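PDB 3WQB: aeromonas extracellular serine protease from Aeromonas sobria, which cleaves peptide bonds that follow Lys-Lys or Lys-Arg pairs as a calcium-binding, furin-like subtilase, and is a probable virulence factor acting on host plasma proteins. Local coordinates for residues D44-R49 / S312-H317; D112-T117 / M303-T308; A260-G265 / G283-T288; M293-L298 / G330-T335. The protein carries 1 engineered substitution. All blocks are in the same frame, centred on the assembly; numbering follows the deposited sequence.

All four contacts lie in the subtilisin-type catalytic domain. Segment 44-49 comes first and 112-117 second, followed by 260-265 and 283-288. The last segments follow in the order 293-298, 303-308, 312-317 and 330-335. Contact 3 lies where strands 255-261 and 277-282 of the six-stranded parallel sheet run out into loops. The other three involve the long chain between strand 293-296 and helix 335-352. Contacts 2 and 4 are closest, with centres about 9 Å apart, and both include ligands of one calcium ion. Contacts 2 and 3 are the farthest pair, at about 19 Å. Contact 2 holds both calcium ligands and a predicted charge relay residue, and contact 4 runs from the same ion to the helix of another.

Contact 1 (D44-R49 / S312-H317); sequences DGFSAR and STNRLH
Arg315 grips the carboxylate of Asp44 end-on with NH1 and NH2, joining two beta turns, a type I' turn at Asp44-Ser47 and a type I turn at Asn314-His317. NH2 bonds to both oxygens, at 3.2 Å from Asp44 OD1 and 3.1 Å from OD2. NH1 reaches OD2 from above the carboxylate plane, and it also donates to Ser47 O at 2.9 Å. The guanidinium is turned 57° from the carboxylate. The arginine chain is bent at chi3 (-49°), and Phe46 CA lies over one guanidinium face, toward its rim. Asp44 OD1 also takes the N-H of Phe46 in an Asx turn.

Next to this salt bridge, Arg315 N gives an almost straight bond to Phe46 O, 2.9 Å long. Asn314 ND2 donates to Gly45 O at 3.1 Å and also to Gly287 O outside the pair. Its OD1 takes Leu316 N, a second Asx turn. This fixes the amide with both ends in use. The Phe46 ring then packs against Val294 and Leu316. Leu316 CB sits over one ring face, 4.1 Å from the centroid, and approaches Phe46 CD2 to 3.7 Å.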
loop_
_atom_site.group_PDB
_atom_site.type_symbol
_atom_site.label_atom_id
_atom_site.label_comp_id
_atom_site.label_asym_id
_atom_site.label_seq_id
_atom_site.Cartn_x
_atom_site.Cartn_y
_atom_site.Cartn_z
ATOM N N ASP A 44 -12.813 12.997 -21.276
ATOM C CA ASP A 44 -11.827 11.999 -21.663
ATOM C C ASP A 44 -10.446 12.134 -21.013
ATOM O O ASP A 44 -9.618 11.237 -21.159
ATOM C CB ASP A 44 -11.728 11.864 -23.200
ATOM C CG ASP A 44 -11.273 13.146 -23.901
ATOM O OD1 ASP A 44 -10.696 14.041 -23.244
ATOM O OD2 ASP A 44 -11.493 13.230 -25.138
ATOM N N GLY A 45 -10.200 13.220 -20.275
ATOM C CA GLY A 45 -8.854 13.454 -19.723
ATOM C C GLY A 45 -7.750 13.465 -20.779
ATOM O O GLY A 45 -6.593 13.134 -20.487
ATOM N N PHE A 46 -8.120 13.861 -22.004
ATOM C CA PHE A 46 -7.232 13.882 -23.185
ATOM C C PHE A 46 -6.920 12.501 -23.770
ATOM O O PHE A 46 -6.111 12.372 -24.695
ATOM C CB PHE A 46 -5.953 14.694 -22.949
ATOM C CG PHE A 46 -6.198 16.101 -22.476
ATOM C CD1 PHE A 46 -6.709 17.070 -23.344
ATOM C CD2 PHE A 46 -5.896 16.469 -21.164
ATOM C CE1 PHE A 46 -6.912 18.376 -22.911
ATOM C CE2 PHE A 46 -6.100 17.778 -20.718
ATOM C CZ PHE A 46 -6.613 18.739 -21.597
ATOM N N SER A 47 -7.578 11.474 -23.240
ATOM C CA SER A 47 -7.505 10.132 -23.800
ATOM C C SER A 47 -8.569 9.972 -24.883
ATOM O O SER A 47 -9.331 10.903 -25.156
ATOM C CB SER A 47 -7.696 9.081 -22.703
ATOM O OG SER A 47 -9.069 8.846 -22.446
ATOM N N ALA A 48 -8.636 8.780 -25.471
ATOM C CA ALA A 48 -9.532 8.532 -26.601
ATOM C C ALA A 48 -11.018 8.545 -26.234
ATOM O O ALA A 48 -11.862 8.807 -27.088
ATOM C CB ALA A 48 -9.163 7.236 -27.302
ATOM N N ARG A 49 -11.349 8.270 -24.970
ATOM C CA ARG A 49 -12.757 8.292 -24.556
ATOM C C ARG A 49 -12.928 8.663 -23.093
ATOM O O ARG A 49 -11.995 8.545 -22.303
ATOM C CB ARG A 49 -13.464 6.956 -24.856
ATOM C CG ARG A 49 -13.148 5.821 -23.882
ATOM C CD ARG A 49 -14.259 4.773 -23.912
ATOM N NE ARG A 49 -13.956 3.609 -23.075
ATOM C CZ ARG A 49 -14.228 3.515 -21.772
ATOM N NH1 ARG A 49 -14.813 4.514 -21.123
ATOM N NH2 ARG A 49 -13.905 2.415 -21.109
ATOM N N SER A 312 3.240 10.189 -26.315
ATOM C CA SER A 312 2.039 9.552 -25.800
ATOM C C SER A 312 0.879 9.857 -26.734
ATOM O O SER A 312 0.821 10.938 -27.324
ATOM C CB SER A 312 1.713 10.083 -24.399
ATOM O OG SER A 312 0.491 9.535 -23.919
ATOM N N THR A 313 -0.063 8.923 -26.837
ATOM C CA THR A 313 -1.317 9.203 -27.536
ATOM C C THR A 313 -2.244 10.112 -26.715
ATOM O O THR A 313 -3.242 10.607 -27.226
ATOM C CB THR A 313 -2.081 7.926 -27.948
ATOM O OG1 THR A 313 -2.526 7.227 -26.781
ATOM C CG2 THR A 313 -1.209 7.001 -28.813
ATOM N N ASN A 314 -1.919 10.340 -25.443
ATOM C CA ASN A 314 -2.647 11.347 -24.687
ATOM C C ASN A 314 -2.475 12.721 -25.339
ATOM O O ASN A 314 -1.346 13.148 -25.585
ATOM C CB ASN A 314 -2.210 11.373 -23.231
ATOM C CG ASN A 314 -3.058 12.302 -22.413
ATOM O OD1 ASN A 314 -2.854 13.519 -22.426
ATOM N ND2 ASN A 314 -4.062 11.748 -21.738
ATOM N N ARG A 315 -3.586 13.399 -25.624
ATOM C CA ARG A 315 -3.513 14.635 -26.418
ATOM C C ARG A 315 -2.857 15.823 -25.716
ATOM O O ARG A 315 -2.471 16.795 -26.375
ATOM C CB ARG A 315 -4.894 15.043 -26.946
ATOM C CG ARG A 315 -5.578 13.983 -27.801
ATOM C CD ARG A 315 -6.859 14.520 -28.459
ATOM N NE ARG A 315 -7.742 15.193 -27.500
ATOM C CZ ARG A 315 -8.606 14.578 -26.690
ATOM N NH1 ARG A 315 -8.747 13.259 -26.724
ATOM N NH2 ARG A 315 -9.342 15.287 -25.845
ATOM N N LEU A 316 -2.722 15.761 -24.393
ATOM C CA LEU A 316 -2.079 16.840 -23.665
ATOM C C LEU A 316 -0.574 16.882 -23.920
ATOM O O LEU A 316 0.052 17.928 -23.771
ATOM C CB LEU A 316 -2.369 16.707 -22.166
ATOM C CG LEU A 316 -1.764 17.730 -21.195
ATOM C CD1 LEU A 316 -2.259 19.128 -21.513
ATOM C CD2 LEU A 316 -2.089 17.360 -19.763
ATOM N N HIS A 317 0.003 15.742 -24.284
ATOM C CA HIS A 317 1.460 15.626 -24.406
ATOM C C HIS A 317 1.979 16.224 -25.703
ATOM O O HIS A 317 1.342 16.100 -26.742
ATOM C CB HIS A 317 1.876 14.159 -24.296
ATOM C CG HIS A 317 1.695 13.577 -22.922
ATOM N ND1 HIS A 317 2.662 12.799 -22.329
ATOM C CD2 HIS A 317 0.668 13.644 -22.039
ATOM C CE1 HIS A 317 2.244 12.414 -21.135
ATOM N NE2 HIS A 317 1.035 12.911 -20.936
#

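Contact 2 (D112-T117 / M303-T308); sequences DTAHGT and MGYNRT. With CA (calcium ion), chain E.
The backbones of Ala114 and Gly304 pass each other with CA atoms 5.0 Å apart, where the loop entering helix 115-124 meets a calcium-binding loop. Gly304 has a positive phi of 100°, a backbone shape suited to glycine. The Tyr305 ring carries the packing. Ala114 CB stands over the centre of one ring face, 3.6 Å from the centroid and close to the ring normal, a CH-pi contact. Asp112 OD1 lies at the ring edge, in plane, 3.8 Å from Tyr305 CD1. The far end of the tyrosine runs beside His115, with OH 3.4 Å from His115 CB and near the plane of the imidazole.

Asp112 and Arg307 close the outer side with a salt bridge. Arg307 NH2 lies 2.7 Å from Asp112 OD2 and meets it from above the carboxylate plane. The carboxylate and guanidinium planes stand 89° apart. Arg307 NH1 turns instead to Gly304 O, at 2.8 Å, so the guanidinium also braces its own loop. Its NE pairs with Asp309.

Two backbone carbonyls of this loop, Met303 O and Asn306 O, bind the calcium ion, which Asp297, Leu298, Gly300 and Cys326 complete. His115 belongs to the predicted charge relay system, and its ND1 bonds to Asp78. Its NE2 bonds to the backbone of another protein chain. The calcium loop thus packs against the start of helix 115-124, while strand 331-332 touches His115 through Met332 and Tyr305 through Val331.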
loop_
_atom_site.group_PDB
_atom_site.type_symbol
_atom_site.label_atom_id
_atom_site.label_comp_id
_atom_site.label_asym_id
_atom_site.label_seq_id
_atom_site.Cartn_x
_atom_site.Cartn_y
_atom_site.Cartn_z
ATOM N N ASP A 112 12.683 10.206 -16.611
ATOM C CA ASP A 112 11.523 9.346 -16.339
ATOM C C ASP A 112 11.065 9.309 -14.894
ATOM O O ASP A 112 10.053 8.684 -14.578
ATOM C CB ASP A 112 11.693 7.933 -16.879
ATOM C CG ASP A 112 10.749 7.658 -18.031
ATOM O OD1 ASP A 112 9.517 7.835 -17.865
ATOM O OD2 ASP A 112 11.239 7.299 -19.109
ATOM N N THR A 113 11.776 10.028 -14.035
ATOM C CA THR A 113 11.532 10.004 -12.591
ATOM C C THR A 113 10.504 11.100 -12.239
ATOM O O THR A 113 10.780 12.038 -11.484
ATOM C CB THR A 113 12.899 10.083 -11.840
ATOM O OG1 THR A 113 13.692 8.959 -12.231
ATOM C CG2 THR A 113 12.751 10.009 -10.353
ATOM N N ALA A 114 9.308 10.947 -12.809
ATOM C CA ALA A 114 8.227 11.943 -12.752
ATOM C C ALA A 114 7.128 11.557 -11.773
ATOM O O ALA A 114 6.127 12.258 -11.635
ATOM C CB ALA A 114 7.619 12.133 -14.150
ATOM N N HIS A 115 7.313 10.430 -11.107
ATOM C CA HIS A 115 6.257 9.805 -10.341
ATOM C C HIS A 115 5.852 10.666 -9.135
ATOM O O HIS A 115 4.661 10.947 -8.925
ATOM C CB HIS A 115 6.772 8.423 -9.937
ATOM C CG HIS A 115 5.750 7.517 -9.342
ATOM N ND1 HIS A 115 5.570 7.387 -7.982
ATOM C CD2 HIS A 115 4.907 6.631 -9.921
ATOM C CE1 HIS A 115 4.639 6.481 -7.747
ATOM N NE2 HIS A 115 4.235 5.991 -8.908
ATOM N N GLY A 116 6.835 11.106 -8.363
ATOM C CA GLY A 116 6.585 11.881 -7.149
ATOM C C GLY A 116 5.985 13.246 -7.446
ATOM O O GLY A 116 5.158 13.753 -6.686
ATOM N N THR A 117 6.430 13.859 -8.540
ATOM C CA THR A 117 5.918 15.151 -8.966
ATOM C C THR A 117 4.465 15.019 -9.427
ATOM O O THR A 117 3.619 15.862 -9.113
ATOM C CB THR A 117 6.839 15.748 -10.042
ATOM O OG1 THR A 117 8.143 15.920 -9.473
ATOM C CG2 THR A 117 6.328 17.091 -10.554
ATOM N N MET A 303 11.965 16.707 -19.768
ATOM C CA MET A 303 11.843 15.932 -18.531
ATOM C C MET A 303 10.398 15.507 -18.331
ATOM O O MET A 303 9.472 16.235 -18.687
ATOM C CB MET A 303 12.267 16.780 -17.325
ATOM C CG MET A 303 13.730 17.233 -17.346
ATOM S SD MET A 303 14.913 15.896 -17.081
ATOM C CE MET A 303 14.757 15.665 -15.316
ATOM N N GLY A 304 10.220 14.342 -17.722
ATOM C CA GLY A 304 8.906 13.925 -17.252
ATOM C C GLY A 304 8.194 12.960 -18.170
ATOM O O GLY A 304 8.733 12.524 -19.201
ATOM N N TYR A 305 6.960 12.621 -17.798
ATOM C CA TYR A 305 6.123 11.760 -18.639
ATOM C C TYR A 305 5.642 12.479 -19.907
ATOM O O TYR A 305 5.283 11.826 -20.890
ATOM C CB TYR A 305 4.913 11.241 -17.863
ATOM C CG TYR A 305 5.212 10.399 -16.646
ATOM C CD1 TYR A 305 6.322 9.555 -16.597
ATOM C CD2 TYR A 305 4.367 10.444 -15.533
ATOM C CE1 TYR A 305 6.580 8.771 -15.480
ATOM C CE2 TYR A 305 4.616 9.662 -14.410
ATOM C CZ TYR A 305 5.725 8.835 -14.382
ATOM O OH TYR A 305 5.965 8.057 -13.262
ATOM N N ASN A 306 5.638 13.809 -19.872
ATOM C CA ASN A 306 5.364 14.629 -21.039
ATOM C C ASN A 306 6.696 15.233 -21.482
ATOM O O ASN A 306 7.159 16.245 -20.941
ATOM C CB ASN A 306 4.315 15.702 -20.723
ATOM C CG ASN A 306 3.980 16.579 -21.918
ATOM O OD1 ASN A 306 4.460 16.355 -23.031
ATOM N ND2 ASN A 306 3.130 17.574 -21.695
ATOM N N ARG A 307 7.333 14.550 -22.430
ATOM C CA ARG A 307 8.613 14.988 -22.968
ATOM C C ARG A 307 8.754 14.508 -24.400
ATOM O O ARG A 307 8.180 13.488 -24.781
ATOM C CB ARG A 307 9.787 14.521 -22.089
ATOM C CG ARG A 307 10.085 13.032 -22.129
ATOM C CD ARG A 307 11.280 12.683 -21.261
ATOM N NE ARG A 307 11.740 11.310 -21.480
ATOM C CZ ARG A 307 11.341 10.255 -20.774
ATOM N NH1 ARG A 307 10.472 10.397 -19.787
ATOM N NH2 ARG A 307 11.819 9.047 -21.048
ATOM N N THR A 308 9.547 15.247 -25.172
ATOM C CA THR A 308 9.608 15.055 -26.613
ATOM C C THR A 308 9.993 13.635 -27.029
ATOM O O THR A 308 9.411 13.086 -27.964
ATOM C CB THR A 308 10.523 16.119 -27.261
ATOM O OG1 THR A 308 10.140 17.420 -26.790
ATOM C CG2 THR A 308 10.418 16.085 -28.794
HETATM CA CA CA E . 7.635 17.543 -18.874
#

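Contact 3 (A260-G265 / G283-T288); sequences ALNADG and GGEYGT
The amide of Asn262 and the carboxylate of Glu285 meet at their edges, with their planes 58° apart. Asn262 ND2 donates to Glu285 OE2 over 3.0 Å. The bond is straight, lies in the amide plane and uses the anti lone pair of OE2. The pair sits where parallel strands 255-261 and 277-282 of the subtilisin-type sheet run out into loops. Glu285 is bent at chi2 (-69°), and its CG also lies 3.9 Å from Asn262 CB. Its other oxygen, OE1, is held by Ser269 OG. With both oxygens bonded, the carboxylate is fixed in position.

Asn262 OD1 faces its own loop and accepts from Asp264 N in an Asx turn, within a type I beta turn from Asn262 to Gly265. The side chain therefore shapes one loop with its oxygen and holds the other with its nitrogen. Asp264 in turn forms a salt bridge with Arg49.

The backbones come close at Asn262 and Gly284, whose CA atoms are 3.9 Å apart. Ala260 CB faces Gly283 CA at 4.2 Å, where the glycine allows close approach. Leu261 O takes two consecutive N-H groups, from Gly283 at 2.9 Å and from Gly284 at 3.0 Å.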
loop_
_atom_site.group_PDB
_atom_site.type_symbol
_atom_site.label_atom_id
_atom_site.label_comp_id
_atom_site.label_asym_id
_atom_site.label_seq_id
_atom_site.Cartn_x
_atom_site.Cartn_y
_atom_site.Cartn_z
ATOM N N ALA A 260 -7.380 1.241 -6.581
ATOM C CA ALA A 260 -7.608 2.239 -7.610
ATOM C C ALA A 260 -8.891 1.962 -8.383
ATOM O O ALA A 260 -9.191 0.809 -8.753
ATOM C CB ALA A 260 -6.441 2.271 -8.578
ATOM N N LEU A 261 -9.613 3.047 -8.654
ATOM C CA LEU A 261 -10.849 3.048 -9.439
ATOM C C LEU A 261 -10.626 3.798 -10.750
ATOM O O LEU A 261 -9.902 4.796 -10.785
ATOM C CB LEU A 261 -11.951 3.769 -8.640
ATOM C CG LEU A 261 -13.354 3.753 -9.253
ATOM C CD1 LEU A 261 -14.263 2.847 -8.434
ATOM C CD2 LEU A 261 -13.925 5.166 -9.354
ATOM N N ASN A 262 -11.247 3.316 -11.827
ATOM C CA ASN A 262 -11.164 4.025 -13.111
ATOM C C ASN A 262 -12.355 4.949 -13.365
ATOM O O ASN A 262 -13.290 5.024 -12.556
ATOM C CB ASN A 262 -10.904 3.072 -14.283
ATOM C CG ASN A 262 -12.071 2.159 -14.586
ATOM O OD1 ASN A 262 -13.231 2.493 -14.336
ATOM N ND2 ASN A 262 -11.770 1.012 -15.183
ATOM N N ALA A 263 -12.301 5.676 -14.476
ATOM C CA ALA A 263 -13.335 6.657 -14.799
ATOM C C ALA A 263 -14.711 6.063 -15.107
ATOM O O ALA A 263 -15.698 6.802 -15.153
ATOM C CB ALA A 263 -12.871 7.587 -15.916
ATOM N N ASP A 264 -14.758 4.746 -15.341
ATOM C CA ASP A 264 -16.016 4.022 -15.540
ATOM C C ASP A 264 -16.651 3.581 -14.224
ATOM O O ASP A 264 -17.736 2.998 -14.224
ATOM C CB ASP A 264 -15.789 2.792 -16.411
ATOM C CG ASP A 264 -15.271 3.141 -17.781
ATOM O OD1 ASP A 264 -15.830 4.064 -18.405
ATOM O OD2 ASP A 264 -14.307 2.487 -18.239
ATOM N N GLY A 265 -15.981 3.854 -13.107
ATOM C CA GLY A 265 -16.520 3.497 -11.797
ATOM C C GLY A 265 -16.316 2.069 -11.349
ATOM O O GLY A 265 -17.031 1.590 -10.471
ATOM N N GLY A 283 -7.700 6.338 -9.710
ATOM C CA GLY A 283 -6.399 6.061 -10.317
ATOM C C GLY A 283 -6.424 5.937 -11.835
ATOM O O GLY A 283 -5.391 6.092 -12.468
ATOM N N GLY A 284 -7.589 5.654 -12.422
ATOM C CA GLY A 284 -7.714 5.589 -13.873
ATOM C C GLY A 284 -7.063 4.375 -14.498
ATOM O O GLY A 284 -6.782 3.376 -13.822
ATOM N N GLU A 285 -6.846 4.472 -15.810
ATOM C CA GLU A 285 -6.243 3.407 -16.584
ATOM C C GLU A 285 -4.885 3.894 -17.065
ATOM O O GLU A 285 -3.973 3.948 -16.249
ATOM C CB GLU A 285 -7.177 2.931 -17.690
ATOM C CG GLU A 285 -8.408 2.189 -17.151
ATOM C CD GLU A 285 -8.085 0.829 -16.523
ATOM O OE1 GLU A 285 -7.017 0.259 -16.826
ATOM O OE2 GLU A 285 -8.909 0.323 -15.725
ATOM N N TYR A 286 -4.742 4.284 -18.339
ATOM C CA TYR A 286 -3.422 4.668 -18.868
ATOM C C TYR A 286 -3.368 6.023 -19.560
ATOM O O TYR A 286 -2.277 6.520 -19.840
ATOM C CB TYR A 286 -2.868 3.557 -19.776
ATOM C CG TYR A 286 -2.609 2.291 -18.998
ATOM C CD1 TYR A 286 -1.378 2.064 -18.382
ATOM C CD2 TYR A 286 -3.603 1.320 -18.863
ATOM C CE1 TYR A 286 -1.149 0.899 -17.642
ATOM C CE2 TYR A 286 -3.388 0.164 -18.124
ATOM C CZ TYR A 286 -2.156 -0.047 -17.522
ATOM O OH TYR A 286 -1.939 -1.194 -16.794
ATOM N N GLY A 287 -4.533 6.616 -19.818
ATOM C CA GLY A 287 -4.608 7.957 -20.396
ATOM C C GLY A 287 -4.455 7.952 -21.897
ATOM O O GLY A 287 -4.352 9.018 -22.518
ATOM N N THR A 288 -4.463 6.754 -22.473
ATOM C CA THR A 288 -4.257 6.557 -23.902
ATOM C C THR A 288 -5.628 6.283 -24.512
ATOM O O THR A 288 -6.230 7.161 -25.122
ATOM C CB THR A 288 -3.274 5.393 -24.153
ATOM O OG1 THR A 288 -3.665 4.276 -23.343
ATOM C CG2 THR A 288 -1.853 5.797 -23.764
#

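Contact 4 (M293-L298 / G330-T335); sequences MVTTDL and GVMNGT. With CA (calcium ion), chain E.
Met293 and Met332 meet in a buried contact held by one backbone hydrogen bond in the subtilisin-type domain, between strand 293-296 and the chain that leads into helix 335-352. Met293 N donates to Met332 O at 2.8 Å, nearly along the C=O axis. The same carbonyl oxygen lies 3.2 Å from Met293 CB and 3.3 Å from CG, so the start of the methionine side chain lies against it. Beyond CG, the Met293 chain bends at chi2 and chi3 and packs on Ser337 and Ser341.

Thr295 CG2 meets Met332 CB at 3.7 Å, while Thr295 OG1 is directed to Ser118 O. This division puts the methyl against the methionine and the hydroxyl against helix 115-124. In Met332, CG is anti to the backbone N (chi1 -179°), and the side chain continues toward Ser118 and Val119. Next to Thr295, Val294 CG2 touches Gly330 CA at 4.0 Å. The chain changes direction at Gly330.

The far end of segment 293-298 binds calcium through Asp297 OD2 and Leu298 O, each at 2.4 Å. Asp297 OD1 accepts from Tyr305 N, so this carboxylate links the ion to the loop that supplies two more ligands.

Gly334 takes the N-cap position of helix 335-352, which carries the engineered Ala336 at a predicted charge relay position. Strand 293-296 pairs antiparallel with 328-329. The contact lies between helices 115-124 and 335-352, with Met332 touching both.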
loop_
_atom_site.group_PDB
_atom_site.type_symbol
_atom_site.label_atom_id
_atom_site.label_comp_id
_atom_site.label_asym_id
_atom_site.label_seq_id
_atom_site.Cartn_x
_atom_site.Cartn_y
_atom_site.Cartn_z
ATOM N N MET A 293 -4.786 10.246 -14.924
ATOM C CA MET A 293 -4.788 11.399 -14.025
ATOM C C MET A 293 -3.998 12.557 -14.629
ATOM O O MET A 293 -2.768 12.487 -14.759
ATOM C CB MET A 293 -4.197 11.017 -12.665
ATOM C CG MET A 293 -4.775 9.753 -12.028
ATOM S SD MET A 293 -6.479 9.890 -11.445
ATOM C CE MET A 293 -6.191 10.766 -9.922
ATOM N N VAL A 294 -4.710 13.623 -14.986
ATOM C CA VAL A 294 -4.062 14.847 -15.448
ATOM C C VAL A 294 -3.469 15.575 -14.246
ATOM O O VAL A 294 -4.168 15.875 -13.273
ATOM C CB VAL A 294 -5.039 15.750 -16.227
ATOM C CG1 VAL A 294 -4.397 17.107 -16.532
ATOM C CG2 VAL A 294 -5.478 15.038 -17.509
ATOM N N THR A 295 -2.169 15.843 -14.311
ATOM C CA THR A 295 -1.445 16.339 -13.151
ATOM C C THR A 295 -0.159 17.066 -13.560
ATOM O O THR A 295 0.126 17.225 -14.750
ATOM C CB THR A 295 -1.122 15.168 -12.181
ATOM O OG1 THR A 295 -0.591 15.681 -10.955
ATOM C CG2 THR A 295 -0.146 14.173 -12.803
ATOM N N THR A 296 0.604 17.500 -12.567
ATOM C CA THR A 296 1.879 18.148 -12.783
ATOM C C THR A 296 2.961 17.146 -13.182
ATOM O O THR A 296 3.157 16.119 -12.526
ATOM C CB THR A 296 2.320 18.888 -11.513
ATOM O OG1 THR A 296 2.218 18.005 -10.389
ATOM C CG2 THR A 296 1.426 20.094 -11.249
ATOM N N ASP A 297 3.676 17.473 -14.252
ATOM C CA ASP A 297 4.794 16.684 -14.744
ATOM C C ASP A 297 6.101 17.336 -14.326
ATOM O O ASP A 297 6.103 18.470 -13.845
ATOM C CB ASP A 297 4.722 16.644 -16.272
ATOM C CG ASP A 297 5.586 15.558 -16.870
ATOM O OD1 ASP A 297 5.622 14.450 -16.291
ATOM O OD2 ASP A 297 6.231 15.815 -17.911
ATOM N N LEU A 298 7.218 16.632 -14.503
ATOM C CA LEU A 298 8.504 17.321 -14.445
ATOM C C LEU A 298 8.495 18.456 -15.473
ATOM O O LEU A 298 8.044 18.257 -16.603
ATOM C CB LEU A 298 9.665 16.375 -14.722
ATOM C CG LEU A 298 9.839 15.193 -13.770
ATOM C CD1 LEU A 298 11.089 14.403 -14.125
ATOM C CD2 LEU A 298 9.903 15.662 -12.332
ATOM N N GLY A 330 -0.930 13.517 -18.753
ATOM C CA GLY A 330 -2.255 12.904 -18.645
ATOM C C GLY A 330 -2.198 11.403 -18.455
ATOM O O GLY A 330 -3.199 10.702 -18.658
ATOM N N VAL A 331 -1.026 10.892 -18.086
ATOM C CA VAL A 331 -0.808 9.445 -18.024
ATOM C C VAL A 331 -0.525 8.914 -16.620
ATOM O O VAL A 331 -0.375 7.708 -16.436
ATOM C CB VAL A 331 0.315 8.988 -18.986
ATOM C CG1 VAL A 331 -0.050 9.308 -20.430
ATOM C CG2 VAL A 331 1.657 9.606 -18.590
ATOM N N MET A 332 -0.453 9.801 -15.628
ATOM C CA MET A 332 -0.255 9.333 -14.261
ATOM C C MET A 332 -1.416 8.434 -13.856
ATOM O O MET A 332 -2.559 8.717 -14.175
ATOM C CB MET A 332 -0.096 10.514 -13.306
ATOM C CG MET A 332 0.142 10.140 -11.859
ATOM S SD MET A 332 1.552 9.041 -11.648
ATOM C CE MET A 332 1.485 8.793 -9.882
ATOM N N ASN A 333 -1.118 7.341 -13.163
ATOM C CA ASN A 333 -2.134 6.337 -12.880
ATOM C C ASN A 333 -1.736 5.488 -11.674
ATOM O O ASN A 333 -0.866 5.868 -10.891
ATOM C CB ASN A 333 -2.355 5.456 -14.116
ATOM C CG ASN A 333 -1.160 4.583 -14.424
ATOM O OD1 ASN A 333 -0.096 4.740 -13.822
ATOM N ND2 ASN A 333 -1.329 3.642 -15.353
ATOM N N GLY A 334 -2.392 4.346 -11.516
ATOM C CA GLY A 334 -1.986 3.360 -10.536
ATOM C C GLY A 334 -2.594 3.549 -9.165
ATOM O O GLY A 334 -3.276 4.544 -8.883
ATOM N N THR A 335 -2.347 2.570 -8.307
ATOM C CA THR A 335 -2.625 2.791 -6.902
ATOM C C THR A 335 -1.744 3.932 -6.388
ATOM O O THR A 335 -2.063 4.542 -5.364
ATOM C CB THR A 335 -2.536 1.508 -6.059
ATOM O OG1 THR A 335 -1.262 0.875 -6.245
ATOM C CG2 THR A 335 -3.664 0.556 -6.416
HETATM CA CA CA E . 7.635 17.543 -18.874
#